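Local coordinates for fructose permease (Bacillus subtilis, PDB 1BLE), which takes a phosphoryl group from the phosphorylated IIA component onto a histidine and passes it to fructose as the sugar is carried across the membrane, at residues R8-W22 with V139-S151. Sequence-based numbering, arbitrary orientation.
Sequences RIDDRFIHGQILTRW and VKLELRQLPSDAS
One face of the Trp22 indole carries Pro147, whose CG lies 3.5 Å from the centroid of the six-membered ring, a CH-pi contact in which the rigid proline offers fixed C-H groups to an electron-rich face. With CG anti to the carbonyl carbon (chi1 -79°), the indole also sends NE1 into a nearly straight hydrogen bond (166°) to O of Gln145, 2.6 Å away near the ring plane. CH2 of Trp22 lies over the rim of one face of the Arg144 guanidinium, the planes almost perpendicular, and CB of Ser151 over the rim of the other; OE2 of Glu142, in the guanidinium plane, accepts from NE in a salt bridge, approached from well above the carboxylate plane. CD1 of Trp22 stands loosely above the rim of the Arg8 guanidinium, whose NH2 makes a bent hydrogen bond to Arg144 O (3.1 Å). A leucine in place of Trp22 would probably leave Gln145 O without its indole donor. One turn earlier, branched Ile18 and Leu146 fill the apolar side, CD1 to CD2 3.5 Å. Helix 18-26, following the loop of phosphorylatable His15, thus meets the loop after strand 140-143; between parallel neighbours 3-10 and 140-143, strand 102-107 supplies Asn104, hydrogen-bonded to Arg8 NE and Arg144 O.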
loop_
_atom_site.group_PDB
_atom_site.type_symbol
_atom_site.label_atom_id
_atom_site.label_comp_id
_atom_site.label_asym_id
_atom_site.label_seq_id
_atom_site.Cartn_x
_atom_site.Cartn_y
_atom_site.Cartn_z
ATOM N N ARG A 8 14.002 14.584 7.263
ATOM C CA ARG A 8 13.097 15.753 7.181
ATOM C C ARG A 8 11.896 15.727 8.084
ATOM O O ARG A 8 11.248 14.685 8.230
ATOM C CB ARG A 8 12.561 15.926 5.744
ATOM C CG ARG A 8 11.547 17.063 5.578
ATOM C CD ARG A 8 11.157 17.269 4.133
ATOM N NE ARG A 8 11.351 18.659 3.780
ATOM C CZ ARG A 8 10.390 19.507 3.449
ATOM N NH1 ARG A 8 9.139 19.137 3.388
ATOM N NH2 ARG A 8 10.683 20.766 3.265
ATOM N N ILE A 9 11.563 16.889 8.637
ATOM C CA ILE A 9 10.400 16.993 9.482
ATOM C C ILE A 9 9.305 17.608 8.645
ATOM O O ILE A 9 9.453 18.693 8.075
ATOM C CB ILE A 9 10.610 17.875 10.708
ATOM C CG1 ILE A 9 11.674 17.267 11.628
ATOM C CG2 ILE A 9 9.275 18.033 11.469
ATOM C CD1 ILE A 9 11.902 18.102 12.875
ATOM N N ASP A 10 8.175 16.918 8.611
ATOM C CA ASP A 10 7.049 17.406 7.867
ATOM C C ASP A 10 5.751 16.732 8.225
ATOM O O ASP A 10 5.526 15.615 7.814
ATOM C CB ASP A 10 7.305 17.259 6.388
ATOM C CG ASP A 10 6.490 18.238 5.573
ATOM O OD1 ASP A 10 5.428 18.708 6.060
ATOM O OD2 ASP A 10 6.912 18.547 4.441
ATOM N N ASP A 11 4.910 17.463 8.962
ATOM C CA ASP A 11 3.566 17.104 9.459
ATOM C C ASP A 11 2.693 16.587 8.356
ATOM O O ASP A 11 1.976 15.632 8.592
ATOM C CB ASP A 11 2.848 18.353 9.996
ATOM C CG ASP A 11 2.658 18.332 11.483
ATOM O OD1 ASP A 11 2.949 17.312 12.130
ATOM O OD2 ASP A 11 2.219 19.359 12.038
ATOM N N ARG A 12 2.713 17.245 7.181
ATOM C CA ARG A 12 1.891 16.883 6.004
ATOM C C ARG A 12 2.344 15.756 5.038
ATOM O O ARG A 12 1.564 15.350 4.158
ATOM C CB ARG A 12 1.472 18.142 5.234
ATOM N N PHE A 13 3.574 15.243 5.243
ATOM C CA PHE A 13 4.243 14.108 4.519
ATOM C C PHE A 13 4.513 14.173 3.006
ATOM O O PHE A 13 5.522 14.768 2.570
ATOM C CB PHE A 13 3.575 12.745 4.855
ATOM C CG PHE A 13 3.723 12.353 6.289
ATOM C CD1 PHE A 13 4.957 11.989 6.784
ATOM C CD2 PHE A 13 2.660 12.448 7.151
ATOM C CE1 PHE A 13 5.137 11.722 8.114
ATOM C CE2 PHE A 13 2.824 12.182 8.482
ATOM C CZ PHE A 13 4.073 11.820 8.973
ATOM N N ILE A 14 3.674 13.441 2.255
ATOM C CA ILE A 14 3.715 13.366 0.787
ATOM C C ILE A 14 2.668 14.341 0.222
ATOM O O ILE A 14 1.598 13.922 -0.266
ATOM C CB ILE A 14 3.399 11.949 0.289
ATOM C CG1 ILE A 14 3.861 10.903 1.323
ATOM C CG2 ILE A 14 4.045 11.743 -1.057
ATOM C CD1 ILE A 14 5.068 10.085 0.946
ATOM N N HIS A 15 2.967 15.637 0.371
ATOM C CA HIS A 15 2.130 16.737 -0.089
ATOM C C HIS A 15 2.823 17.459 -1.260
ATOM O O HIS A 15 4.035 17.708 -1.215
ATOM C CB HIS A 15 1.880 17.726 1.071
ATOM C CG HIS A 15 1.269 19.027 0.644
ATOM N ND1 HIS A 15 1.883 19.888 -0.253
ATOM C CD2 HIS A 15 0.090 19.614 0.962
ATOM C CE1 HIS A 15 1.111 20.930 -0.469
ATOM N NE2 HIS A 15 0.010 20.792 0.259
ATOM N N GLY A 16 2.043 17.797 -2.292
ATOM C CA GLY A 16 2.569 18.518 -3.441
ATOM C C GLY A 16 3.838 17.984 -4.082
ATOM O O GLY A 16 4.197 16.817 -3.912
ATOM N N GLN A 17 4.538 18.850 -4.801
ATOM C CA GLN A 17 5.761 18.449 -5.476
ATOM C C GLN A 17 6.984 18.569 -4.588
ATOM O O GLN A 17 8.075 18.228 -5.012
ATOM C CB GLN A 17 5.977 19.290 -6.742
ATOM N N ILE A 18 6.806 19.048 -3.363
ATOM C CA ILE A 18 7.914 19.216 -2.442
ATOM C C ILE A 18 8.832 17.990 -2.309
ATOM O O ILE A 18 9.990 18.005 -2.736
ATOM C CB ILE A 18 7.412 19.591 -1.031
ATOM C CG1 ILE A 18 6.342 20.684 -1.105
ATOM C CG2 ILE A 18 8.572 20.090 -0.172
ATOM C CD1 ILE A 18 6.868 22.113 -1.244
ATOM N N LEU A 19 8.325 16.916 -1.727
ATOM C CA LEU A 19 9.150 15.734 -1.518
ATOM C C LEU A 19 9.837 15.186 -2.783
ATOM O O LEU A 19 10.979 14.755 -2.745
ATOM C CB LEU A 19 8.323 14.657 -0.846
ATOM C CG LEU A 19 9.128 13.744 0.066
ATOM C CD1 LEU A 19 9.443 14.383 1.395
ATOM C CD2 LEU A 19 8.216 12.565 0.274
ATOM N N THR A 20 9.134 15.244 -3.902
ATOM C CA THR A 20 9.639 14.770 -5.186
ATOM C C THR A 20 10.901 15.540 -5.558
ATOM O O THR A 20 11.888 14.980 -6.043
ATOM C CB THR A 20 8.568 14.988 -6.303
ATOM O OG1 THR A 20 7.402 14.207 -6.014
ATOM C CG2 THR A 20 9.094 14.602 -7.677
ATOM N N ARG A 21 10.890 16.829 -5.281
ATOM C CA ARG A 21 12.033 17.642 -5.617
ATOM C C ARG A 21 13.254 17.237 -4.821
ATOM O O ARG A 21 14.343 17.186 -5.369
ATOM C CB ARG A 21 11.690 19.125 -5.471
ATOM C CG ARG A 21 10.444 19.523 -6.313
ATOM C CD ARG A 21 10.579 20.872 -7.009
ATOM N NE ARG A 21 11.972 21.115 -7.388
ATOM C CZ ARG A 21 12.614 22.277 -7.229
ATOM N NH1 ARG A 21 11.985 23.329 -6.709
ATOM N NH2 ARG A 21 13.906 22.370 -7.519
ATOM N N TRP A 22 13.073 16.863 -3.554
ATOM C CA TRP A 22 14.215 16.456 -2.738
ATOM C C TRP A 22 14.748 15.156 -3.262
ATOM O O TRP A 22 15.956 14.968 -3.357
ATOM C CB TRP A 22 13.843 16.315 -1.268
ATOM C CG TRP A 22 13.777 17.614 -0.619
ATOM C CD1 TRP A 22 12.657 18.351 -0.393
ATOM C CD2 TRP A 22 14.885 18.416 -0.187
ATOM N NE1 TRP A 22 13.003 19.574 0.127
ATOM C CE2 TRP A 22 14.370 19.652 0.257
ATOM C CE3 TRP A 22 16.279 18.217 -0.147
ATOM C CZ2 TRP A 22 15.170 20.688 0.742
ATOM C CZ3 TRP A 22 17.092 19.258 0.348
ATOM C CH2 TRP A 22 16.534 20.483 0.773
ATOM N N VAL A 139 23.500 17.858 16.040
ATOM C CA VAL A 139 22.778 17.757 14.781
ATOM C C VAL A 139 22.503 19.117 14.197
ATOM O O VAL A 139 21.939 19.956 14.863
ATOM C CB VAL A 139 21.437 17.045 14.969
ATOM C CG1 VAL A 139 20.728 16.936 13.645
ATOM C CG2 VAL A 139 21.651 15.676 15.574
ATOM N N LYS A 140 22.929 19.336 12.960
ATOM C CA LYS A 140 22.680 20.600 12.277
ATOM C C LYS A 140 21.177 20.632 12.023
ATOM O O LYS A 140 20.610 19.607 11.654
ATOM C CB LYS A 140 23.410 20.646 10.932
ATOM N N LEU A 141 20.526 21.768 12.293
ATOM C CA LEU A 141 19.074 21.935 12.070
ATOM C C LEU A 141 18.855 23.075 11.064
ATOM O O LEU A 141 19.173 24.227 11.335
ATOM C CB LEU A 141 18.318 22.212 13.382
ATOM C CG LEU A 141 18.262 21.137 14.469
ATOM C CD1 LEU A 141 17.440 21.639 15.650
ATOM C CD2 LEU A 141 17.666 19.853 13.916
ATOM N N GLU A 142 18.300 22.740 9.904
ATOM C CA GLU A 142 18.101 23.693 8.814
ATOM C C GLU A 142 16.639 23.923 8.463
ATOM O O GLU A 142 15.779 23.092 8.746
ATOM C CB GLU A 142 18.901 23.195 7.607
ATOM C CG GLU A 142 18.257 23.354 6.243
ATOM C CD GLU A 142 19.046 22.630 5.190
ATOM O OE1 GLU A 142 20.289 22.536 5.377
ATOM O OE2 GLU A 142 18.433 22.156 4.205
ATOM N N LEU A 143 16.342 25.046 7.839
ATOM C CA LEU A 143 14.973 25.301 7.536
ATOM C C LEU A 143 14.820 25.627 6.103
ATOM O O LEU A 143 15.473 26.520 5.624
ATOM C CB LEU A 143 14.452 26.488 8.366
ATOM C CG LEU A 143 13.037 27.016 8.053
ATOM C CD1 LEU A 143 12.012 26.067 8.654
ATOM C CD2 LEU A 143 12.850 28.399 8.607
ATOM N N ARG A 144 13.972 24.882 5.414
ATOM C CA ARG A 144 13.663 25.191 4.027
ATOM C C ARG A 144 12.746 24.160 3.441
ATOM O O ARG A 144 12.698 23.024 3.923
ATOM C CB ARG A 144 14.900 25.401 3.154
ATOM C CG ARG A 144 15.925 24.292 3.140
ATOM C CD ARG A 144 16.889 24.563 1.979
ATOM N NE ARG A 144 18.072 23.720 2.043
ATOM C CZ ARG A 144 18.951 23.597 1.061
ATOM N NH1 ARG A 144 18.794 24.273 -0.058
ATOM N NH2 ARG A 144 19.942 22.745 1.168
ATOM N N GLN A 145 11.960 24.576 2.455
ATOM C CA GLN A 145 11.019 23.665 1.814
ATOM C C GLN A 145 11.635 22.919 0.647
ATOM O O GLN A 145 11.538 21.691 0.556
ATOM C CB GLN A 145 9.794 24.421 1.294
ATOM C CG GLN A 145 9.219 25.380 2.290
ATOM C CD GLN A 145 8.829 24.691 3.567
ATOM O OE1 GLN A 145 8.061 23.721 3.534
ATOM N NE2 GLN A 145 9.351 25.176 4.711
ATOM N N LEU A 146 12.250 23.687 -0.248
ATOM C CA LEU A 146 12.853 23.160 -1.455
ATOM C C LEU A 146 14.394 23.179 -1.532
ATOM O O LEU A 146 15.062 23.849 -0.742
ATOM C CB LEU A 146 12.237 23.934 -2.603
ATOM C CG LEU A 146 10.710 24.009 -2.562
ATOM C CD1 LEU A 146 10.248 24.626 -3.844
ATOM C CD2 LEU A 146 10.091 22.625 -2.434
ATOM N N PRO A 147 14.985 22.361 -2.412
ATOM C CA PRO A 147 16.445 22.373 -2.502
ATOM C C PRO A 147 16.959 23.709 -3.018
ATOM O O PRO A 147 18.135 24.023 -2.894
ATOM C CB PRO A 147 16.728 21.251 -3.475
ATOM C CG PRO A 147 15.675 20.285 -3.137
ATOM C CD PRO A 147 14.453 21.154 -3.063
ATOM N N SER A 148 16.054 24.506 -3.566
ATOM C CA SER A 148 16.379 25.834 -4.101
ATOM C C SER A 148 16.166 27.033 -3.188
ATOM O O SER A 148 16.518 28.140 -3.539
ATOM C CB SER A 148 15.633 26.080 -5.413
ATOM O OG SER A 148 14.387 25.414 -5.435
ATOM N N ASP A 149 15.515 26.840 -2.057
ATOM C CA ASP A 149 15.323 27.943 -1.137
ATOM C C ASP A 149 16.678 27.971 -0.445
ATOM O O ASP A 149 17.367 26.945 -0.425
ATOM C CB ASP A 149 14.181 27.633 -0.150
ATOM C CG ASP A 149 12.790 27.610 -0.817
ATOM O OD1 ASP A 149 12.506 28.528 -1.622
ATOM O OD2 ASP A 149 11.972 26.693 -0.555
ATOM N N ALA A 150 17.129 29.138 0.009
ATOM C CA ALA A 150 18.412 29.218 0.708
ATOM C C ALA A 150 18.238 28.632 2.110
ATOM O O ALA A 150 17.204 28.804 2.737
ATOM C CB ALA A 150 18.891 30.655 0.780
ATOM N N SER A 151 19.245 27.911 2.584
ATOM C CA SER A 151 19.165 27.280 3.897
ATOM C C SER A 151 19.239 28.280 5.043
ATOM O O SER A 151 20.233 28.986 5.184
ATOM C CB SER A 151 20.263 26.209 4.037
ATOM O OG SER A 151 20.607 25.964 5.397
#